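Local coordinates for protein beta-glucuronidase (PDB 6XXW) that probably hydrolyses beta-D-glucuronides, releasing glucuronic acid, as a glycoside hydrolase of family 2, at residues V461-V466 against P500-E505; M410-N415 against P443-E448. All coordinates share one frame; numbering follows the deposited sequence. Where two conformers were deposited one is given.

Contact 1: residues V461-V466 against P500-E505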
loop_
_atom_site.group_PDB
_atom_site.type_symbol
_atom_site.label_atom_id
_atom_site.label_comp_id
_atom_site.label_asym_id
_atom_site.label_seq_id
_atom_site.Cartn_x
_atom_site.Cartn_y
_atom_site.Cartn_z
ATOM N N VAL A 461 34.202 -28.562 3.290
ATOM C CA VAL A 461 32.915 -29.036 2.774
ATOM C C VAL A 461 33.006 -29.447 1.305
ATOM O O VAL A 461 34.057 -29.293 0.671
ATOM C CB VAL A 461 31.815 -27.972 2.982
ATOM C CG1 VAL A 461 31.681 -27.643 4.475
ATOM C CG2 VAL A 461 32.121 -26.721 2.187
ATOM N N ASP A 462 31.903 -29.975 0.752
ATOM C CA ASP A 462 31.874 -30.450 -0.631
ATOM C C ASP A 462 31.481 -29.364 -1.626
ATOM O O ASP A 462 31.959 -29.367 -2.767
ATOM C CB ASP A 462 30.892 -31.610 -0.781
ATOM C CG ASP A 462 31.303 -32.830 0.016
ATOM O OD1 ASP A 462 32.464 -33.266 -0.124
ATOM O OD2 ASP A 462 30.467 -33.341 0.779
ATOM N N VAL A 463 30.600 -28.462 -1.222
ATOM C CA VAL A 463 30.072 -27.409 -2.083
ATOM C C VAL A 463 30.106 -26.118 -1.287
ATOM O O VAL A 463 29.781 -26.116 -0.095
ATOM C CB VAL A 463 28.630 -27.722 -2.551
ATOM C CG1 VAL A 463 28.036 -26.542 -3.351
ATOM C CG2 VAL A 463 28.604 -28.991 -3.378
ATOM N N ILE A 464 30.515 -25.021 -1.938
ATOM C CA ILE A 464 30.571 -23.711 -1.298
ATOM C C ILE A 464 29.239 -23.004 -1.490
ATOM O O ILE A 464 28.741 -22.896 -2.614
ATOM C CB ILE A 464 31.718 -22.860 -1.871
ATOM C CG1 ILE A 464 33.060 -23.584 -1.714
ATOM C CG2 ILE A 464 31.730 -21.461 -1.226
ATOM C CD1 ILE A 464 33.813 -23.265 -0.462
ATOM N N CYS A 465 28.681 -22.491 -0.398
ATOM C CA CYS A 465 27.477 -21.662 -0.440
ATOM C C CYS A 465 27.835 -20.292 0.130
ATOM O O CYS A 465 28.228 -20.183 1.296
ATOM C CB CYS A 465 26.338 -22.306 0.361
ATOM S SG CYS A 465 25.571 -23.761 -0.400
ATOM N N VAL A 466 27.708 -19.245 -0.680
ATOM C CA VAL A 466 28.078 -17.897 -0.263
ATOM C C VAL A 466 26.869 -16.977 -0.378
ATOM O O VAL A 466 26.156 -16.987 -1.395
ATOM C CB VAL A 466 29.275 -17.347 -1.065
ATOM C CG1 VAL A 466 28.961 -17.229 -2.538
ATOM C CG2 VAL A 466 29.713 -16.010 -0.496
ATOM N N PRO A 500 32.398 -26.644 -6.479
ATOM C CA PRO A 500 31.215 -25.960 -7.020
ATOM C C PRO A 500 30.722 -24.926 -6.020
ATOM O O PRO A 500 30.852 -25.097 -4.800
ATOM C CB PRO A 500 30.188 -27.087 -7.218
ATOM C CG PRO A 500 30.930 -28.388 -6.989
ATOM C CD PRO A 500 32.124 -28.055 -6.154
ATOM N N ILE A 501 30.145 -23.851 -6.546
ATOM C CA ILE A 501 29.679 -22.727 -5.741
ATOM C C ILE A 501 28.205 -22.474 -6.032
ATOM O O ILE A 501 27.796 -22.374 -7.197
ATOM C CB ILE A 501 30.510 -21.459 -6.011
ATOM C CG1 ILE A 501 31.989 -21.720 -5.712
ATOM C CG2 ILE A 501 29.983 -20.284 -5.194
ATOM C CD1 ILE A 501 32.861 -20.529 -5.979
ATOM N N ILE A 502 27.414 -22.367 -4.974
ATOM C CA ILE A 502 26.037 -21.891 -5.050
ATOM C C ILE A 502 26.000 -20.490 -4.458
ATOM O O ILE A 502 26.464 -20.282 -3.329
ATOM C CB ILE A 502 25.077 -22.826 -4.290
ATOM C CG1 ILE A 502 25.091 -24.232 -4.897
ATOM C CG2 ILE A 502 23.658 -22.215 -4.237
ATOM C CD1 ILE A 502 24.297 -25.281 -4.079
ATOM N N LEU A 503 25.458 -19.524 -5.208
ATOM C CA LEU A 503 25.152 -18.231 -4.602
ATOM C C LEU A 503 23.896 -18.465 -3.776
ATOM O O LEU A 503 22.775 -18.409 -4.288
ATOM C CB LEU A 503 24.956 -17.138 -5.657
ATOM C CG LEU A 503 24.733 -15.721 -5.114
ATOM C CD1 LEU A 503 25.948 -15.259 -4.354
ATOM C CD2 LEU A 503 24.414 -14.730 -6.241
ATOM N N SER A 504 24.089 -18.737 -2.478
ATOM C CA SER A 504 23.014 -19.257 -1.636
ATOM C C SER A 504 22.075 -18.185 -1.090
ATOM O O SER A 504 20.988 -18.534 -0.604
ATOM C CB SER A 504 23.603 -20.068 -0.476
ATOM O OG SER A 504 24.665 -19.369 0.149
ATOM N N GLU A 505 22.451 -16.909 -1.151
ATOM C CA GLU A 505 21.547 -15.825 -0.791
ATOM C C GLU A 505 21.963 -14.568 -1.531
ATOM O O GLU A 505 23.155 -14.282 -1.667
ATOM C CB GLU A 505 21.558 -15.501 0.704
ATOM C CG GLU A 505 20.903 -16.510 1.613
ATOM C CD GLU A 505 20.808 -16.013 3.049
ATOM O OE1 GLU A 505 20.834 -14.772 3.256
ATOM O OE2 GLU A 505 20.699 -16.862 3.967
#

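Contact 2: residues M410-N415 against P443-E448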
loop_
_atom_site.group_PDB
_atom_site.type_symbol
_atom_site.label_atom_id
_atom_site.label_comp_id
_atom_site.label_asym_id
_atom_site.label_seq_id
_atom_site.Cartn_x
_atom_site.Cartn_y
_atom_site.Cartn_z
ATOM N N MET A 410 21.477 -32.635 0.143
ATOM C CA MET A 410 22.663 -32.009 0.727
ATOM C C MET A 410 22.313 -31.572 2.137
ATOM O O MET A 410 21.189 -31.136 2.399
ATOM C CB MET A 410 23.139 -30.796 -0.093
ATOM C CG MET A 410 24.408 -30.135 0.449
ATOM S SD MET A 410 25.485 -29.392 -0.798
ATOM C CE MET A 410 24.410 -28.118 -1.518
ATOM N N TRP A 411 23.293 -31.662 3.035
ATOM C CA TRP A 411 23.157 -31.145 4.390
ATOM C C TRP A 411 23.949 -29.850 4.532
ATOM O O TRP A 411 25.113 -29.773 4.107
ATOM C CB TRP A 411 23.675 -32.153 5.433
ATOM C CG TRP A 411 23.077 -33.541 5.344
ATOM C CD1 TRP A 411 23.726 -34.681 4.965
ATOM C CD2 TRP A 411 21.733 -33.934 5.677
ATOM N NE1 TRP A 411 22.870 -35.757 5.025
ATOM C CE2 TRP A 411 21.643 -35.329 5.464
ATOM C CE3 TRP A 411 20.601 -33.246 6.129
ATOM C CZ2 TRP A 411 20.456 -36.048 5.667
ATOM C CZ3 TRP A 411 19.405 -33.974 6.344
ATOM C CH2 TRP A 411 19.355 -35.356 6.114
ATOM N N SER A 412 23.339 -28.848 5.170
ATOM C CA SER A 412 24.030 -27.607 5.523
ATOM C C SER A 412 24.255 -27.585 7.028
ATOM O O SER A 412 23.303 -27.726 7.798
ATOM C CB SER A 412 23.241 -26.372 5.091
ATOM O OG SER A 412 23.898 -25.200 5.562
ATOM N N VAL A 413 25.510 -27.447 7.453
ATOM C CA VAL A 413 25.782 -27.547 8.885
ATOM C C VAL A 413 25.592 -26.226 9.633
ATOM O O VAL A 413 25.460 -26.246 10.868
ATOM C CB VAL A 413 27.197 -28.102 9.169
ATOM C CG1 VAL A 413 27.355 -29.525 8.593
ATOM C CG2 VAL A 413 28.278 -27.176 8.651
ATOM N N ALA A 414 25.544 -25.089 8.934
ATOM C CA ALA A 414 25.397 -23.793 9.596
ATOM C C ALA A 414 25.107 -22.710 8.563
ATOM O O ALA A 414 25.302 -22.897 7.359
ATOM C CB ALA A 414 26.647 -23.418 10.404
ATOM N N ASN A 415 24.662 -21.555 9.059
ATOM C CA ASN A 415 24.421 -20.377 8.227
ATOM C C ASN A 415 25.098 -19.168 8.848
ATOM O O ASN A 415 24.722 -18.744 9.945
ATOM C CB ASN A 415 22.927 -20.095 8.069
ATOM C CG ASN A 415 22.655 -18.876 7.203
ATOM O OD1 ASN A 415 22.635 -18.970 5.972
ATOM N ND2 ASN A 415 22.451 -17.716 7.840
ATOM N N PRO A 443 26.272 -34.939 -0.186
ATOM C CA PRO A 443 27.293 -33.922 0.059
ATOM C C PRO A 443 26.922 -33.024 1.228
ATOM O O PRO A 443 25.776 -32.979 1.690
ATOM C CB PRO A 443 27.337 -33.129 -1.252
ATOM C CG PRO A 443 26.005 -33.354 -1.868
ATOM C CD PRO A 443 25.615 -34.759 -1.492
ATOM N N ILE A 444 27.933 -32.298 1.700
ATOM C CA ILE A 444 27.829 -31.410 2.849
ATOM C C ILE A 444 28.279 -30.013 2.446
ATOM O O ILE A 444 29.248 -29.863 1.694
ATOM C CB ILE A 444 28.684 -31.928 4.021
ATOM C CG1 ILE A 444 28.189 -33.306 4.458
ATOM C CG2 ILE A 444 28.686 -30.921 5.173
ATOM C CD1 ILE A 444 29.152 -34.007 5.372
ATOM N N THR A 445 27.583 -28.986 2.951
ATOM C CA THR A 445 27.984 -27.598 2.747
ATOM C C THR A 445 27.897 -26.844 4.071
ATOM O O THR A 445 27.471 -27.377 5.103
ATOM C CB THR A 445 27.114 -26.898 1.674
ATOM O OG1 THR A 445 27.643 -25.593 1.364
ATOM C CG2 THR A 445 25.700 -26.737 2.161
ATOM N N ILE A 446 28.347 -25.594 4.032
ATOM C CA ILE A 446 28.111 -24.613 5.085
ATOM C C ILE A 446 27.885 -23.280 4.389
ATOM O O ILE A 446 28.547 -22.976 3.392
ATOM C CB ILE A 446 29.276 -24.522 6.097
ATOM C CG1 ILE A 446 28.919 -23.530 7.214
ATOM C CG2 ILE A 446 30.601 -24.078 5.414
ATOM C CD1 ILE A 446 29.848 -23.603 8.425
ATOM N N VAL A 447 26.924 -22.497 4.876
ATOM C CA VAL A 447 26.527 -21.276 4.180
ATOM C C VAL A 447 27.266 -20.103 4.815
ATOM O O VAL A 447 27.164 -19.868 6.026
ATOM C CB VAL A 447 25.002 -21.074 4.193
ATOM C CG1 VAL A 447 24.642 -19.756 3.497
ATOM C CG2 VAL A 447 24.301 -22.248 3.487
ATOM N N GLU A 448 28.030 -19.386 3.994
ATOM C CA GLU A 448 29.029 -18.431 4.455
ATOM C C GLU A 448 28.630 -17.010 4.092
ATOM O O GLU A 448 28.146 -16.765 2.987
ATOM C CB GLU A 448 30.392 -18.708 3.813
ATOM C CG GLU A 448 31.006 -20.045 4.169
ATOM C CD GLU A 448 31.965 -19.951 5.356
ATOM O OE1 GLU A 448 31.778 -19.054 6.218
ATOM O OE2 GLU A 448 32.907 -20.784 5.428
#

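Contact 1: residues V461-V466 against P500-E505
Pro500 opens the pairing of two parallel neighbouring strands of the TIM barrel, 463-466 and 501-505, which helix 482-497 joins in a beta-alpha-beta unit. Its carbonyl O takes the N-H of Ile464 at 2.9 Å, while its ring carbon CD rests 3.6 Å from the backbone O of Asp462. Ile501 follows, facing the helix layer: its CG1 packs on Ile464 CB at 4.0 Å, and Trp493 of the helix touches both isoleucines. Ile502 turns to the barrel interior and reaches the neighbouring strand twice, its N donating to Ile464 O and its O accepting from Val466 N in nearly straight bonds. With chi1 at -61°, CG1 of Ile502 lies beside its own backbone N, and the extended chain beyond it carries CD1 obliquely across to Val463 CG1 at 4.0 Å, while Ile502 CB meets the sulfur of Cys465. Leu503 again faces outward, and its CD1 comes within 3.4 Å of the backbone O of Val466. That same O accepts the N-H of Ser504, which approaches 43° above the carbonyl plane, a bent end to an otherwise regular set of bonds. Ser504 has its hydroxyl between its own backbone N and carbonyl carbon (chi1 47°), which sets OG 3.4 Å from Cys465 CB and allows its hydrogen bond with Asn467 OD1. Glu505 carries its carboxylate away from strand 463-466, consistent with a place in the substrate pocket: OE1 is hydrogen-bonded to Tyr469 OH, and OE2 forms a salt bridge with Arg338 NH2 and a hydrogen bond with O1 of a bound Tris molecule.

Contact 2: residues M410-N415 against P443-E448
Met410 and Thr445 cross at about a right angle on the inner side of two parallel TIM-barrel strands, Met410 SD lying 3.9 Å from Thr445 CB. Met410 CG stands anti to its backbone N (chi1 -178°) and rests on Pro443 O, and the bends beyond it bring the sulfur beside Pro443 CG and against the threonine. An alanine here would remove that thioether and is likely to open a gap beside Pro443 CG and Thr445 CG2. On the outer side, Val413 slants across two isoleucines: its CG1 meets Ile444 CG2 at 3.9 Å and its CG2 meets Ile446 CB at 3.8 Å. A beta bulge between Ser412 and Asn415 shifts the register by one, and Ala414 O receives the N-H of Val447. Asn415 crosses Val447 obliquely, with OD1 3.3 Å from Val447 CG1. The buried polar ends are satisfied from elsewhere in the barrel: Ser412 OG by Glu362, Thr445 OG1 by Val463 O, and Asn415 OD1 by Arg338. Backbone hydrogen bonds (Trp411 N to Pro443 O, Thr445 N to Trp411 O, Val413 N to Thr445 O) and apolar packing thus join the strands, while Asn415, whose ND2 binds Tris, presents an amide consistent with a role in sugar binding.

In the fold
Contact 2 precedes contact 1 along the chain, and their centres lie 8 Å apart in the same TIM-barrel sheet. Strands 408-415, 444-448, 463-467 and 501-505 stand side by side in that order, so the two contacts are successive parallel pairings separated by one further strand pair, 444-448 with 463-467. That middle seam joins them directly: Asp462 N probably hydrogen-bonds to Ile444 O, and Thr445 OG1 packs against the sulfur of Cys465. Helices 422-438 and 482-497 make the crossovers and pack against the outside of the sheet. At the C-terminal ends of the strands, Asn415 and Glu505 converge on one Tris molecule and share Arg338, consistent with a common active-site pocket.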